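Local coordinates for protein myosin-I heavy chain (Dictyostelium discoideum, PDB 5EJY) that is an actin-based motor with ATPase activity that takes part in early phagocytosis and adhesion, seen here as the first MyTH4-FERM module of its tail, at residues L429-N434 and S489-Y494; S449-N454 and I470-S475; K461-S466 and T476-T481. All coordinates share one frame; numbering follows the deposited sequence.

Interaction 1: residues L429-N434 and S489-Y494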
ATOM      1  N   LEU A 429      21.901  -7.155  -6.482  1.00 21.77           N
ATOM      2  CA  LEU A 429      22.324  -5.775  -6.301  1.00 21.46           C
ATOM      3  C   LEU A 429      22.164  -5.446  -4.825  1.00 27.27           C
ATOM      4  O   LEU A 429      21.073  -5.573  -4.261  1.00 25.70           O
ATOM      5  CB  LEU A 429      21.516  -4.813  -7.167  1.00 24.56           C
ATOM      6  CG  LEU A 429      21.776  -4.924  -8.671  1.00 26.35           C
ATOM      7  CD1 LEU A 429      21.019  -3.854  -9.452  1.00 22.94           C
ATOM      8  CD2 LEU A 429      23.282  -4.814  -8.946  1.00 26.50           C
ATOM      9  N   ALA A 430      23.263  -5.066  -4.190  1.00 21.78           N
ATOM     10  CA  ALA A 430      23.235  -4.673  -2.791  1.00 24.62           C
ATOM     11  C   ALA A 430      23.517  -3.180  -2.734  1.00 28.27           C
ATOM     12  O   ALA A 430      24.644  -2.749  -2.993  1.00 27.65           O
ATOM     13  CB  ALA A 430      24.279  -5.462  -2.006  1.00 24.26           C
ATOM     14  N   LEU A 431      22.490  -2.381  -2.441  1.00 26.11           N
ATOM     15  CA  LEU A 431      22.647  -0.927  -2.462  1.00 24.06           C
ATOM     16  C   LEU A 431      22.805  -0.339  -1.054  1.00 26.83           C
ATOM     17  O   LEU A 431      22.066  -0.682  -0.126  1.00 25.86           O
ATOM     18  CB  LEU A 431      21.488  -0.237  -3.202  1.00 23.02           C
ATOM     19  CG  LEU A 431      21.317  -0.517  -4.702  1.00 28.84           C
ATOM     20  CD1 LEU A 431      20.706  -1.891  -4.901  1.00 23.70           C
ATOM     21  CD2 LEU A 431      20.463   0.550  -5.365  1.00 24.97           C
ATOM     22  N   ASN A 432      23.794   0.534  -0.902  1.00 28.30           N
ATOM     23  CA  ASN A 432      24.002   1.239   0.358  1.00 27.38           C
ATOM     24  C   ASN A 432      24.556   2.620   0.041  1.00 27.81           C
ATOM     25  O   ASN A 432      24.603   3.009  -1.132  1.00 26.89           O
ATOM     26  CB  ASN A 432      24.919   0.439   1.292  1.00 28.61           C
ATOM     27  CG  ASN A 432      26.263   0.113   0.659  1.00 34.51           C
ATOM     28  OD1 ASN A 432      26.745   0.844  -0.197  1.00 32.69           O
ATOM     29  ND2 ASN A 432      26.867  -0.988   1.079  1.00 39.19           N
ATOM     30  N   VAL A 433      24.965   3.374   1.056  1.00 24.21           N
ATOM     31  CA  VAL A 433      25.458   4.729   0.804  1.00 29.91           C
ATOM     32  C   VAL A 433      26.762   4.734   0.000  1.00 27.91           C
ATOM     33  O   VAL A 433      27.132   5.753  -0.573  1.00 33.55           O
ATOM     34  CB  VAL A 433      25.662   5.529   2.113  1.00 34.50           C
ATOM     35  CG1 VAL A 433      24.314   5.745   2.822  1.00 29.79           C
ATOM     36  CG2 VAL A 433      26.673   4.820   3.020  1.00 35.51           C
ATOM     37  N   ASN A 434      27.438   3.591  -0.060  1.00 32.68           N
ATOM     38  CA  ASN A 434      28.710   3.487  -0.784  1.00 31.49           C
ATOM     39  C   ASN A 434      28.589   3.191  -2.269  1.00 36.96           C
ATOM     40  O   ASN A 434      29.586   3.249  -2.991  1.00 32.33           O
ATOM     41  CB  ASN A 434      29.591   2.415  -0.150  1.00 37.13           C
ATOM     42  CG  ASN A 434      29.989   2.768   1.251  1.00 42.26           C
ATOM     43  OD1 ASN A 434      30.184   3.941   1.563  1.00 40.62           O
ATOM     44  ND2 ASN A 434      30.095   1.766   2.114  1.00 48.92           N
ATOM     45  N   SER A 489      13.421   3.134  -7.092  1.00 22.62           N
ATOM     46  CA  SER A 489      13.274   4.031  -5.948  1.00 24.63           C
ATOM     47  C   SER A 489      14.487   3.985  -5.022  1.00 21.26           C
ATOM     48  O   SER A 489      14.849   4.992  -4.428  1.00 23.35           O
ATOM     49  CB  SER A 489      11.964   3.761  -5.170  1.00 25.27           C
ATOM     50  OG  SER A 489      11.993   2.486  -4.561  1.00 26.51           O
ATOM     51  N   LEU A 490      15.126   2.826  -4.902  1.00 19.31           N
ATOM     52  CA  LEU A 490      16.339   2.745  -4.092  1.00 23.02           C
ATOM     53  C   LEU A 490      17.420   3.629  -4.703  1.00 24.64           C
ATOM     54  O   LEU A 490      18.100   4.373  -4.004  1.00 25.86           O
ATOM     55  CB  LEU A 490      16.850   1.309  -4.014  1.00 24.17           C
ATOM     56  CG  LEU A 490      16.075   0.348  -3.115  1.00 23.29           C
ATOM     57  CD1 LEU A 490      16.611  -1.078  -3.280  1.00 22.84           C
ATOM     58  CD2 LEU A 490      16.169   0.811  -1.657  1.00 23.19           C
ATOM     59  N   ILE A 491      17.582   3.552  -6.019  1.00 22.49           N
ATOM     60  CA  ILE A 491      18.606   4.366  -6.659  1.00 24.11           C
ATOM     61  C   ILE A 491      18.311   5.845  -6.428  1.00 28.96           C
ATOM     62  O   ILE A 491      19.191   6.611  -6.020  1.00 24.05           O
ATOM     63  CB  ILE A 491      18.734   4.057  -8.152  1.00 26.03           C
ATOM     64  CG1 ILE A 491      19.235   2.617  -8.325  1.00 23.63           C
ATOM     65  CG2 ILE A 491      19.700   5.059  -8.816  1.00 27.25           C
ATOM     66  CD1 ILE A 491      19.309   2.129  -9.784  1.00 27.63           C
ATOM     67  N   LYS A 492      17.059   6.240  -6.653  1.00 24.38           N
ATOM     68  CA  LYS A 492      16.674   7.632  -6.453  1.00 27.46           C
ATOM     69  C   LYS A 492      16.807   8.101  -4.998  1.00 28.27           C
ATOM     70  O   LYS A 492      17.264   9.218  -4.744  1.00 26.94           O
ATOM     71  CB  LYS A 492      15.253   7.869  -6.973  1.00 30.24           C
ATOM     72  CG  LYS A 492      15.146   7.689  -8.491  1.00 37.85           C
ATOM     73  CD  LYS A 492      13.755   8.017  -8.999  1.00 38.76           C
ATOM     74  CE  LYS A 492      13.782   8.412 -10.469  1.00 44.41           C
ATOM     75  NZ  LYS A 492      14.166   7.284 -11.346  1.00 51.43           N
ATOM     76  N   GLU A 493      16.401   7.262  -4.045  1.00 25.91           N
ATOM     77  CA  GLU A 493      16.463   7.646  -2.636  1.00 24.84           C
ATOM     78  C   GLU A 493      17.888   7.725  -2.076  1.00 27.98           C
ATOM     79  O   GLU A 493      18.209   8.635  -1.308  1.00 26.73           O
ATOM     80  CB  GLU A 493      15.623   6.694  -1.780  1.00 28.63           C
ATOM     81  CG  GLU A 493      14.145   6.718  -2.109  1.00 32.40           C
ATOM     82  CD  GLU A 493      13.421   7.874  -1.441  1.00 47.46           C
ATOM     83  OE1 GLU A 493      14.095   8.830  -0.993  1.00 47.65           O
ATOM     84  OE2 GLU A 493      12.177   7.816  -1.349  1.00 51.11           O
ATOM     85  N   TYR A 494      18.742   6.768  -2.426  1.00 23.71           N
ATOM     86  CA  TYR A 494      20.138   6.876  -1.999  1.00 28.00           C
ATOM     87  C   TYR A 494      20.782   8.105  -2.635  1.00 30.06           C
ATOM     88  O   TYR A 494      21.519   8.835  -1.974  1.00 32.46           O
ATOM     89  CB  TYR A 494      20.942   5.619  -2.327  1.00 28.06           C
ATOM     90  CG  TYR A 494      20.755   4.523  -1.309  1.00 25.40           C
ATOM     91  CD1 TYR A 494      21.194   4.682   0.005  1.00 27.11           C
ATOM     92  CD2 TYR A 494      20.123   3.339  -1.654  1.00 24.04           C
ATOM     93  CE1 TYR A 494      21.010   3.675   0.950  1.00 27.58           C
ATOM     94  CE2 TYR A 494      19.940   2.333  -0.725  1.00 26.44           C
ATOM     95  CZ  TYR A 494      20.380   2.506   0.571  1.00 25.08           C
ATOM     96  OH  TYR A 494      20.194   1.492   1.468  1.00 26.74           O
TER
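L490 on the helix meets strand residue L431 with the root of its side chain, L490 CB lying 3.9 Å from L431 CD2. Beyond that point L490 runs on toward S410 and V412 of the adjacent strand. I491, one step along, touches the same leucine methyl, its CG1 3.8 Å from L431 CD2, so a single branch of L431 serves two successive helix residues. A turn after L490, Y494 supplies the broadest surface of the helix. Its CG is anti to the carbonyl carbon (chi1 -82°), and the ring lies against the end of the strand: N432 C sits 3.8 Å over one face, offset toward the rim, while Y494 CE2 is 3.9 Å from L431 CB. V433 adds a looser touch, CG1 to Y494 CE1 at 4.3 Å. The strand ends here in an Asx turn, N434 N donating to N432 OD1 (2.8 Å). Helix and strand segments run nearly parallel, with 23° between their directions, as the C-terminal helix closes over one sheet of the PH-like third lobe of the FERM domain. The interface is therefore held mainly by apolar packing, yet its one aromatic ring carries a buried polar group. The Y494 hydroxyl is satisfied by hydrogen bonds to S410 OG and F294 N, which would restrict movement of the ring over the strand.

Interaction 2: residues S449-N454 and I470-S475; sequences SVKYSN and ILENKS
V450 lays its CG2 methyl across L471, 3.6 Å from L471 CD2, the two side chains crossing obliquely. With CG1 anti to the backbone N (chi1 178°), the other methyl faces the neighbouring peptide, V450 CG1 resting 3.6 Å from I470 O. Beside this apolar patch, N454 reaches E472: N454 ND2 donates to E472 OE1 at 2.8 Å with an N-H...O angle of 162°. The acceptor lies in the amide plane of N454 but is met from above the plane of its own carboxylate. In the PH-like third lobe of the FERM domain, this contact joins the last strand of the four-stranded sheet, with the short 3-10 turn that follows it, to the hairpin loop linking strands 466-470 and 476-480. K451 brings its aliphatic chain to the same oxygen, K451 CE standing 3.2 Å from E472 OE1, while its ammonium group is not in contact with the carboxylate. A water ties the backbones together, accepting from K451 N and from N454 ND2 (2.8 Å) and donating to I470 O (3.0 Å). The hairpin loop is shaped by a type I turn from L471 to K474 and by an Asx turn in which N473 OD1 accepts from both S475 N and S475 OG.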
ATOM      1  N   SER A 449      31.547  -2.238  -7.605  1.00 33.48           N
ATOM      2  CA  SER A 449      30.791  -1.174  -6.947  1.00 36.70           C
ATOM      3  C   SER A 449      30.434  -0.097  -7.957  1.00 36.78           C
ATOM      4  O   SER A 449      31.286   0.696  -8.369  1.00 45.43           O
ATOM      5  CB  SER A 449      31.580  -0.556  -5.791  1.00 42.77           C
ATOM      6  OG  SER A 449      30.898   0.579  -5.269  1.00 40.90           O
ATOM      7  N   VAL A 450      29.174  -0.080  -8.367  1.00 28.63           N
ATOM      8  CA  VAL A 450      28.705   0.862  -9.366  1.00 25.63           C
ATOM      9  C   VAL A 450      28.334   2.188  -8.711  1.00 28.88           C
ATOM     10  O   VAL A 450      27.719   2.210  -7.640  1.00 28.41           O
ATOM     11  CB  VAL A 450      27.515   0.276 -10.153  1.00 29.98           C
ATOM     12  CG1 VAL A 450      26.998   1.280 -11.168  1.00 29.70           C
ATOM     13  CG2 VAL A 450      27.944  -1.022 -10.844  1.00 29.48           C
ATOM     14  N   LYS A 451      28.723   3.290  -9.342  1.00 28.31           N
ATOM     15  CA  LYS A 451      28.580   4.617  -8.730  1.00 32.39           C
ATOM     16  C   LYS A 451      27.233   5.285  -8.997  1.00 27.87           C
ATOM     17  O   LYS A 451      26.778   5.340 -10.140  1.00 29.10           O
ATOM     18  CB  LYS A 451      29.684   5.552  -9.241  1.00 29.66           C
ATOM     19  CG  LYS A 451      31.106   5.101  -8.948  1.00 33.57           C
ATOM     20  CD  LYS A 451      32.088   5.999  -9.705  1.00 39.31           C
ATOM     21  CE  LYS A 451      33.479   5.381  -9.782  1.00 45.30           C
ATOM     22  NZ  LYS A 451      34.033   5.108  -8.427  1.00 44.40           N
ATOM     23  N   TYR A 452      26.620   5.841  -7.953  1.00 28.46           N
ATOM     24  CA  TYR A 452      25.431   6.672  -8.133  1.00 24.71           C
ATOM     25  C   TYR A 452      25.757   7.862  -9.020  1.00 29.28           C
ATOM     26  O   TYR A 452      24.902   8.346  -9.768  1.00 28.10           O
ATOM     27  CB  TYR A 452      24.886   7.171  -6.781  1.00 26.46           C
ATOM     28  CG  TYR A 452      24.373   6.065  -5.885  1.00 27.44           C
ATOM     29  CD1 TYR A 452      23.212   5.364  -6.203  1.00 28.46           C
ATOM     30  CD2 TYR A 452      25.045   5.721  -4.720  1.00 25.67           C
ATOM     31  CE1 TYR A 452      22.731   4.344  -5.373  1.00 25.54           C
ATOM     32  CE2 TYR A 452      24.573   4.709  -3.895  1.00 27.84           C
ATOM     33  CZ  TYR A 452      23.418   4.020  -4.231  1.00 25.40           C
ATOM     34  OH  TYR A 452      22.968   3.004  -3.409  1.00 24.85           O
ATOM     35  N   SER A 453      27.001   8.336  -8.947  1.00 30.39           N
ATOM     36  CA  SER A 453      27.394   9.522  -9.705  1.00 32.56           C
ATOM     37  C   SER A 453      27.430   9.264 -11.213  1.00 32.59           C
ATOM     38  O   SER A 453      27.453  10.199 -12.013  1.00 32.27           O
ATOM     39  CB  SER A 453      28.745  10.066  -9.223  1.00 32.30           C
ATOM     40  OG  SER A 453      29.767   9.117  -9.427  1.00 33.97           O
ATOM     41  N   ASN A 454      27.430   7.996 -11.604  1.00 30.60           N
ATOM     42  CA  ASN A 454      27.373   7.667 -13.024  1.00 32.21           C
ATOM     43  C   ASN A 454      25.969   7.531 -13.608  1.00 37.94           C
ATOM     44  O   ASN A 454      25.810   7.428 -14.825  1.00 38.14           O
ATOM     45  CB  ASN A 454      28.223   6.436 -13.325  1.00 32.04           C
ATOM     46  CG  ASN A 454      29.695   6.765 -13.331  1.00 31.37           C
ATOM     47  OD1 ASN A 454      30.067   7.908 -13.604  1.00 33.62           O
ATOM     48  ND2 ASN A 454      30.532   5.795 -13.013  1.00 32.96           N
ATOM     49  N   ILE A 470      24.282   2.489 -15.512  1.00 29.28           N
ATOM     50  CA  ILE A 470      25.478   2.822 -16.285  1.00 31.76           C
ATOM     51  C   ILE A 470      26.735   2.492 -15.501  1.00 34.40           C
ATOM     52  O   ILE A 470      26.897   2.910 -14.341  1.00 33.86           O
ATOM     53  CB  ILE A 470      25.501   4.300 -16.681  1.00 31.95           C
ATOM     54  CG1 ILE A 470      24.208   4.685 -17.395  1.00 37.72           C
ATOM     55  CG2 ILE A 470      26.718   4.607 -17.570  1.00 30.67           C
ATOM     56  CD1 ILE A 470      24.046   4.038 -18.738  1.00 35.05           C
ATOM     57  N   LEU A 471      27.626   1.736 -16.134  1.00 34.86           N
ATOM     58  CA  LEU A 471      28.906   1.395 -15.528  1.00 35.64           C
ATOM     59  C   LEU A 471      29.963   2.471 -15.796  1.00 29.78           C
ATOM     60  O   LEU A 471      29.747   3.400 -16.583  1.00 32.33           O
ATOM     61  CB  LEU A 471      29.366   0.020 -16.010  1.00 36.35           C
ATOM     62  CG  LEU A 471      28.258  -1.024 -15.885  1.00 36.06           C
ATOM     63  CD1 LEU A 471      28.655  -2.368 -16.493  1.00 35.07           C
ATOM     64  CD2 LEU A 471      27.845  -1.188 -14.417  1.00 34.81           C
ATOM     65  N   GLU A 472      31.099   2.356 -15.124  1.00 34.14           N
ATOM     66  CA  GLU A 472      32.139   3.378 -15.223  1.00 43.12           C
ATOM     67  C   GLU A 472      32.662   3.542 -16.663  1.00 41.36           C
ATOM     68  O   GLU A 472      33.053   4.642 -17.065  1.00 39.14           O
ATOM     69  CB  GLU A 472      33.282   3.074 -14.243  1.00 46.15           C
ATOM     70  CG  GLU A 472      34.456   4.051 -14.305  1.00 52.12           C
ATOM     71  CD  GLU A 472      34.060   5.491 -13.992  1.00 53.10           C
ATOM     72  OE1 GLU A 472      33.329   5.717 -13.004  1.00 53.25           O
ATOM     73  OE2 GLU A 472      34.485   6.402 -14.740  1.00 62.99           O
ATOM     74  N   ASN A 473      32.626   2.461 -17.442  1.00 35.48           N
ATOM     75  CA  ASN A 473      33.124   2.499 -18.824  1.00 35.79           C
ATOM     76  C   ASN A 473      32.076   2.948 -19.833  1.00 40.58           C
ATOM     77  O   ASN A 473      32.268   2.833 -21.052  1.00 32.45           O
ATOM     78  CB  ASN A 473      33.728   1.154 -19.240  1.00 31.81           C
ATOM     79  CG  ASN A 473      32.754  -0.008 -19.104  1.00 38.82           C
ATOM     80  OD1 ASN A 473      31.537   0.174 -19.127  1.00 28.76           O
ATOM     81  ND2 ASN A 473      33.296  -1.216 -18.982  1.00 36.83           N
ATOM     82  N   LYS A 474      30.966   3.453 -19.311  1.00 29.51           N
ATOM     83  CA  LYS A 474      29.882   3.966 -20.128  1.00 29.95           C
ATOM     84  C   LYS A 474      28.970   2.890 -20.719  1.00 26.94           C
ATOM     85  O   LYS A 474      27.999   3.226 -21.388  1.00 34.13           O
ATOM     86  CB  LYS A 474      30.402   4.909 -21.229  1.00 34.04           C
ATOM     87  CG  LYS A 474      31.209   6.092 -20.702  1.00 37.32           C
ATOM     88  CD  LYS A 474      31.254   7.239 -21.707  1.00 43.34           C
ATOM     89  CE  LYS A 474      31.846   8.503 -21.082  1.00 50.24           C
ATOM     90  NZ  LYS A 474      30.946   9.123 -20.055  1.00 49.82           N
ATOM     91  N   SER A 475      29.268   1.615 -20.491  1.00 24.52           N
ATOM     92  CA  SER A 475      28.375   0.565 -20.972  1.00 26.39           C
ATOM     93  C   SER A 475      27.198   0.419 -20.001  1.00 31.49           C
ATOM     94  O   SER A 475      27.236   0.953 -18.893  1.00 26.80           O
ATOM     95  CB  SER A 475      29.085  -0.770 -21.128  1.00 28.37           C
ATOM     96  OG  SER A 475      29.382  -1.327 -19.871  1.00 37.21           O
TER
HETATM   97  O   HOH W   1      29.253   3.385 -12.481  1.00 39.65           O

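Interaction 3: residues K461-S466 and T476-T481; sequences KSDDKS and TLQAFT
S466 and Q478 meet through their polar ends, Q478 NE2 donating to S466 OG at 2.9 Å with an N-H...O angle of 165°. Q478 gets there by full extension, its CG anti to the backbone N (chi1 -179°), and the serine oxygen lies close to the amide plane. S466 OG, held between its own backbone N and carbonyl carbon (chi1 70°), donates a hydrogen bond to D463 OD1 (2.7 Å). That carboxylate oxygen also takes K465 N at 2.9 Å, in an Asx turn, and the two donors approach from opposite faces of the carboxylate plane. On the strand side, S466 pairs with F480 as an antiparallel non-hydrogen-bonded pair, and S466 CB packs obliquely on the ring, 3.6 Å from F480 CD1. T481 N donates to K465 O (3.0 Å), which is also approached by the CA-H of F480. D463-S466 thus forms the hairpin turn between strands 461-462 and 466-470 of the lobe's three-stranded sheet, fastened at its far end to strand 476-480. Because S466 OG is donor to one partner and acceptor from the other, the chain Q478 to S466 to D463 has a fixed polarity, and its donors would probably stabilise the negative charge of D463.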
ATOM      1  N   LYS A 461      16.962   5.049 -16.936  1.00 31.21           N
ATOM      2  CA  LYS A 461      16.222   4.200 -17.865  1.00 32.64           C
ATOM      3  C   LYS A 461      15.727   2.920 -17.192  1.00 30.28           C
ATOM      4  O   LYS A 461      16.505   2.179 -16.605  1.00 27.12           O
ATOM      5  CB  LYS A 461      17.110   3.851 -19.063  1.00 36.39           C
ATOM      6  CG  LYS A 461      16.452   2.998 -20.133  1.00 33.19           C
ATOM      7  CD  LYS A 461      17.445   2.759 -21.283  1.00 37.10           C
ATOM      8  CE  LYS A 461      16.826   1.955 -22.412  1.00 41.39           C
ATOM      9  NZ  LYS A 461      17.763   1.868 -23.574  1.00 44.78           N
ATOM     10  N   SER A 462      14.423   2.678 -17.268  1.00 31.84           N
ATOM     11  CA  SER A 462      13.842   1.441 -16.754  1.00 29.05           C
ATOM     12  C   SER A 462      12.627   1.062 -17.589  1.00 33.29           C
ATOM     13  O   SER A 462      12.107   1.884 -18.338  1.00 30.56           O
ATOM     14  CB  SER A 462      13.431   1.591 -15.285  1.00 30.29           C
ATOM     15  OG  SER A 462      12.399   2.565 -15.126  1.00 31.03           O
ATOM     16  N   ASP A 463      12.191  -0.188 -17.474  1.00 31.17           N
ATOM     17  CA  ASP A 463      10.947  -0.605 -18.108  1.00 32.13           C
ATOM     18  C   ASP A 463      10.152  -1.484 -17.149  1.00 36.07           C
ATOM     19  O   ASP A 463      10.341  -1.398 -15.936  1.00 30.55           O
ATOM     20  CB  ASP A 463      11.182  -1.272 -19.479  1.00 31.84           C
ATOM     21  CG  ASP A 463      12.109  -2.469 -19.413  1.00 30.00           C
ATOM     22  OD1 ASP A 463      12.245  -3.095 -18.345  1.00 30.52           O
ATOM     23  OD2 ASP A 463      12.693  -2.808 -20.460  1.00 33.86           O
ATOM     24  N   ASP A 464       9.260  -2.316 -17.679  1.00 29.41           N
ATOM     25  CA  ASP A 464       8.413  -3.145 -16.826  1.00 32.61           C
ATOM     26  C   ASP A 464       9.204  -4.202 -16.076  1.00 31.46           C
ATOM     27  O   ASP A 464       8.776  -4.677 -15.020  1.00 32.62           O
ATOM     28  CB  ASP A 464       7.333  -3.833 -17.665  1.00 42.57           C
ATOM     29  CG  ASP A 464       6.331  -2.850 -18.226  1.00 42.60           C
ATOM     30  OD1 ASP A 464       6.090  -1.827 -17.553  1.00 41.88           O
ATOM     31  OD2 ASP A 464       5.796  -3.091 -19.333  1.00 40.21           O
ATOM     32  N   LYS A 465      10.359  -4.571 -16.624  1.00 28.36           N
ATOM     33  CA  LYS A 465      11.094  -5.727 -16.122  1.00 30.06           C
ATOM     34  C   LYS A 465      12.557  -5.476 -15.765  1.00 26.58           C
ATOM     35  O   LYS A 465      13.236  -6.375 -15.286  1.00 24.42           O
ATOM     36  CB  LYS A 465      11.022  -6.865 -17.143  1.00 32.15           C
ATOM     37  CG  LYS A 465       9.619  -7.439 -17.314  1.00 36.52           C
ATOM     38  CD  LYS A 465       9.603  -8.581 -18.312  1.00 36.27           C
ATOM     39  CE  LYS A 465      10.395  -9.774 -17.805  1.00 42.39           C
ATOM     40  NZ  LYS A 465      10.415 -10.887 -18.794  1.00 40.75           N
ATOM     41  N   SER A 466      13.052  -4.267 -15.993  1.00 28.31           N
ATOM     42  CA  SER A 466      14.477  -4.033 -15.797  1.00 29.13           C
ATOM     43  C   SER A 466      14.791  -2.591 -15.457  1.00 28.38           C
ATOM     44  O   SER A 466      13.962  -1.699 -15.641  1.00 26.76           O
ATOM     45  CB  SER A 466      15.241  -4.412 -17.070  1.00 24.34           C
ATOM     46  OG  SER A 466      14.950  -3.481 -18.106  1.00 27.64           O
ATOM     47  N   THR A 476      26.173  -0.308 -20.430  1.00 28.58           N
ATOM     48  CA  THR A 476      24.934  -0.443 -19.662  1.00 29.60           C
ATOM     49  C   THR A 476      24.742  -1.861 -19.154  1.00 27.19           C
ATOM     50  O   THR A 476      24.949  -2.825 -19.884  1.00 25.12           O
ATOM     51  CB  THR A 476      23.735  -0.046 -20.524  1.00 31.19           C
ATOM     52  OG1 THR A 476      23.807   1.357 -20.799  1.00 34.65           O
ATOM     53  CG2 THR A 476      22.421  -0.363 -19.822  1.00 30.31           C
ATOM     54  N   LEU A 477      24.385  -1.986 -17.881  1.00 26.56           N
ATOM     55  CA  LEU A 477      23.967  -3.263 -17.344  1.00 27.28           C
ATOM     56  C   LEU A 477      22.448  -3.200 -17.267  1.00 27.81           C
ATOM     57  O   LEU A 477      21.902  -2.374 -16.540  1.00 26.51           O
ATOM     58  CB  LEU A 477      24.545  -3.488 -15.943  1.00 25.65           C
ATOM     59  CG  LEU A 477      23.896  -4.601 -15.101  1.00 27.77           C
ATOM     60  CD1 LEU A 477      23.947  -5.961 -15.782  1.00 27.45           C
ATOM     61  CD2 LEU A 477      24.537  -4.684 -13.716  1.00 28.61           C
ATOM     62  N   GLN A 478      21.765  -4.025 -18.055  1.00 26.73           N
ATOM     63  CA  GLN A 478      20.310  -4.052 -17.997  1.00 25.48           C
ATOM     64  C   GLN A 478      19.935  -5.124 -17.004  1.00 25.27           C
ATOM     65  O   GLN A 478      19.925  -6.324 -17.322  1.00 23.59           O
ATOM     66  CB  GLN A 478      19.662  -4.310 -19.362  1.00 25.60           C
ATOM     67  CG  GLN A 478      18.133  -4.299 -19.284  1.00 24.12           C
ATOM     68  CD  GLN A 478      17.462  -4.471 -20.625  1.00 29.66           C
ATOM     69  OE1 GLN A 478      18.078  -4.927 -21.582  1.00 26.69           O
ATOM     70  NE2 GLN A 478      16.186  -4.102 -20.700  1.00 27.14           N
ATOM     71  N   ALA A 479      19.687  -4.681 -15.774  1.00 25.45           N
ATOM     72  CA  ALA A 479      19.378  -5.582 -14.674  1.00 23.67           C
ATOM     73  C   ALA A 479      17.892  -5.911 -14.643  1.00 27.60           C
ATOM     74  O   ALA A 479      17.070  -5.054 -14.327  1.00 23.26           O
ATOM     75  CB  ALA A 479      19.801  -4.957 -13.329  1.00 24.39           C
ATOM     76  N   PHE A 480      17.560  -7.157 -14.967  1.00 25.10           N
ATOM     77  CA  PHE A 480      16.191  -7.639 -14.874  1.00 24.41           C
ATOM     78  C   PHE A 480      15.871  -8.023 -13.445  1.00 23.53           C
ATOM     79  O   PHE A 480      16.674  -8.647 -12.763  1.00 25.39           O
ATOM     80  CB  PHE A 480      15.965  -8.833 -15.801  1.00 26.02           C
ATOM     81  CG  PHE A 480      16.067  -8.472 -17.254  1.00 26.30           C
ATOM     82  CD1 PHE A 480      14.989  -7.899 -17.914  1.00 27.35           C
ATOM     83  CD2 PHE A 480      17.254  -8.646 -17.937  1.00 25.12           C
ATOM     84  CE1 PHE A 480      15.077  -7.545 -19.244  1.00 30.15           C
ATOM     85  CE2 PHE A 480      17.351  -8.294 -19.286  1.00 28.20           C
ATOM     86  CZ  PHE A 480      16.261  -7.746 -19.935  1.00 26.29           C
ATOM     87  N   THR A 481      14.682  -7.649 -12.995  1.00 25.78           N
ATOM     88  CA  THR A 481      14.295  -7.924 -11.623  1.00 25.02           C
ATOM     89  C   THR A 481      12.781  -7.911 -11.538  1.00 26.05           C
ATOM     90  O   THR A 481      12.119  -7.210 -12.305  1.00 26.15           O
ATOM     91  CB  THR A 481      14.913  -6.890 -10.657  1.00 26.67           C
ATOM     92  OG1 THR A 481      14.643  -7.277  -9.305  1.00 30.21           O
ATOM     93  CG2 THR A 481      14.353  -5.483 -10.921  1.00 26.33           C
TER

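In the fold
All three contacts belong to the C-terminal part of the FERM domain, in a PH-like lobe of two antiparallel sheets and a C-terminal helix. Interaction 1 spans the longest loop, from strand 426-432 to helix 484-499, and the other two fall within it; the segments of interactions 2 and 3 alternate along the chain. Centres lie about 13 Å (1 and 2) and 15 Å (1 and 3, 2 and 3) apart. Interaction 2 connects the four-stranded sheet to the second sheet, whose strands interaction 3 knits together. Y452 hydrogen-bonds N432 O and packs on Y494, joining interactions 1 and 2. L471 packs on L477 between 2 and 3 and L429 on A479 between 1 and 3, so buried side chains connect the two sheets beside the helix.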